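Local coordinates for NAD-dependent aldehyde dehydrogenase (Burkholderia multivorans, PDB 5UJU) that oxidises aldehydes with NAD as an aldehyde dehydrogenase, possibly including L-glutamate gamma-semialdehyde among its substrates, at the interface of chains A and B. Residues are numbered along the deposited sequence; one frame, centred on the assembly and turned at random. Chains: chain A/B, NAD-dependent aldehyde dehydrogenase.

The interface of chains A and B. Residues chain A 109, 112-113, 201, 203; chain B 503, 506.
Helix 495-508 of chain B lies against helix 97-132 and strand 191-204 of chain A, with B:Glu503 facing the helix and B:Val506, nearly one turn further on, set between helix and strand. This is a small patch of the two-fold interface between two copies of the enzyme, repeated with the chains exchanged; if the deposited dimer is the biological one, it would help hold the subunits together. A:Arg109 and B:Glu503 meet tip to tip. The arginine leaves its helix with CG anti to the backbone N (chi1 -176°) and runs extended as far as NE, which carries the guanidinium out to the partner. There NH1 donates a hydrogen bond to the carboxylate oxygen OE1 of B:Glu503 at 2.7 Å, a salt bridge as well. The bond is somewhat bent and oblique: NH1 comes from above the carboxylate plane, and the two flat groups stand 78° apart. B:Glu503 is poorly ordered, so the details of this pairing deserve caution.

Within chain A, A:Glu113 lays its carboxylate oxygen OE2 over one face of the A:Arg109 guanidinium, 3.4 Å from NH2. It probably helps to position the arginine. The same OE2 comes within 4.1 Å of OE2 of B:Glu503, a like-charged approach that the guanidinium of A:Arg109, beside both acids, would be expected to offset. A:Arg112 may add to this, its NH2 being 4.6 Å from OE1 of B:Glu503, too far for a direct bond.

Alongside this polar cluster, B:Val506 makes the apolar part of the patch. A:Arg112 bends at chi3 (74°) and runs antiparallel alongside the valine, bringing NE next to a methyl. That methyl, CG1 of B:Val506, lies between the two elements, 4.0 Å from methyl CG2 of A:Val203 on the strand and equally far from NE of A:Arg112 on the helix.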
loop_
_atom_site.group_PDB
_atom_site.type_symbol
_atom_site.label_atom_id
_atom_site.label_comp_id
_atom_site.label_asym_id
_atom_site.label_seq_id
_atom_site.Cartn_x
_atom_site.Cartn_y
_atom_site.Cartn_z
ATOM N N ARG A 109 22.228 5.873 6.736
ATOM C CA ARG A 109 22.982 5.889 5.478
ATOM C C ARG A 109 23.653 4.552 5.172
ATOM O O ARG A 109 23.384 3.940 4.134
ATOM C CB ARG A 109 24.028 7.015 5.488
ATOM C CG ARG A 109 24.782 7.145 4.163
ATOM C CD ARG A 109 25.568 8.457 4.076
ATOM N NE ARG A 109 26.518 8.466 2.966
ATOM C CZ ARG A 109 26.253 8.955 1.758
ATOM N NH1 ARG A 109 25.051 9.457 1.494
ATOM N NH2 ARG A 109 27.183 8.932 0.809
ATOM N N ARG A 112 21.159 1.721 4.619
ATOM C CA ARG A 112 20.537 1.807 3.302
ATOM C C ARG A 112 21.498 1.362 2.211
ATOM O O ARG A 112 21.126 0.603 1.308
ATOM C CB ARG A 112 20.070 3.239 3.019
ATOM C CG ARG A 112 19.736 3.445 1.546
ATOM C CD ARG A 112 19.184 4.821 1.231
ATOM N NE ARG A 112 20.210 5.862 1.266
ATOM C CZ ARG A 112 20.372 6.738 2.252
ATOM N NH1 ARG A 112 19.572 6.709 3.317
ATOM N NH2 ARG A 112 21.343 7.650 2.172
ATOM N N GLU A 113 22.750 1.830 2.278
ATOM C CA GLU A 113 23.687 1.562 1.195
ATOM C C GLU A 113 24.057 0.098 1.086
ATOM O O GLU A 113 24.534 -0.320 0.032
ATOM C CB GLU A 113 24.940 2.416 1.358
ATOM C CG GLU A 113 24.625 3.861 1.072
ATOM C CD GLU A 113 25.818 4.774 1.208
ATOM O OE1 GLU A 113 26.854 4.339 1.767
ATOM O OE2 GLU A 113 25.705 5.923 0.730
ATOM N N THR A 201 17.786 1.865 -7.852
ATOM C CA THR A 201 18.263 1.833 -6.481
ATOM C C THR A 201 17.060 1.676 -5.564
ATOM O O THR A 201 16.104 2.448 -5.662
ATOM C CB THR A 201 19.030 3.118 -6.152
ATOM O OG1 THR A 201 20.099 3.289 -7.094
ATOM C CG2 THR A 201 19.594 3.077 -4.737
ATOM N N VAL A 203 15.341 2.253 -2.225
ATOM C CA VAL A 203 15.476 3.257 -1.179
ATOM C C VAL A 203 14.443 2.988 -0.087
ATOM O O VAL A 203 13.241 2.936 -0.369
ATOM C CB VAL A 203 15.317 4.678 -1.744
ATOM C CG1 VAL A 203 15.470 5.715 -0.642
ATOM C CG2 VAL A 203 16.366 4.925 -2.849
ATOM N N GLU B 503 23.150 10.774 -5.475
ATOM C CA GLU B 503 22.819 11.009 -4.072
ATOM C C GLU B 503 21.678 12.004 -3.940
ATOM O O GLU B 503 20.780 11.820 -3.110
ATOM C CB GLU B 503 24.052 11.501 -3.305
ATOM C CG GLU B 503 25.016 10.397 -2.946
ATOM C CD GLU B 503 24.367 9.376 -2.022
ATOM O OE1 GLU B 503 23.939 9.770 -0.913
ATOM O OE2 GLU B 503 24.249 8.195 -2.417
ATOM N N VAL B 506 18.426 10.258 -4.840
ATOM C CA VAL B 506 17.983 9.420 -3.730
ATOM C C VAL B 506 17.393 10.290 -2.628
ATOM O O VAL B 506 16.325 9.997 -2.089
ATOM C CB VAL B 506 19.147 8.555 -3.214
ATOM C CG1 VAL B 506 18.818 7.947 -1.845
ATOM C CG2 VAL B 506 19.482 7.479 -4.228
#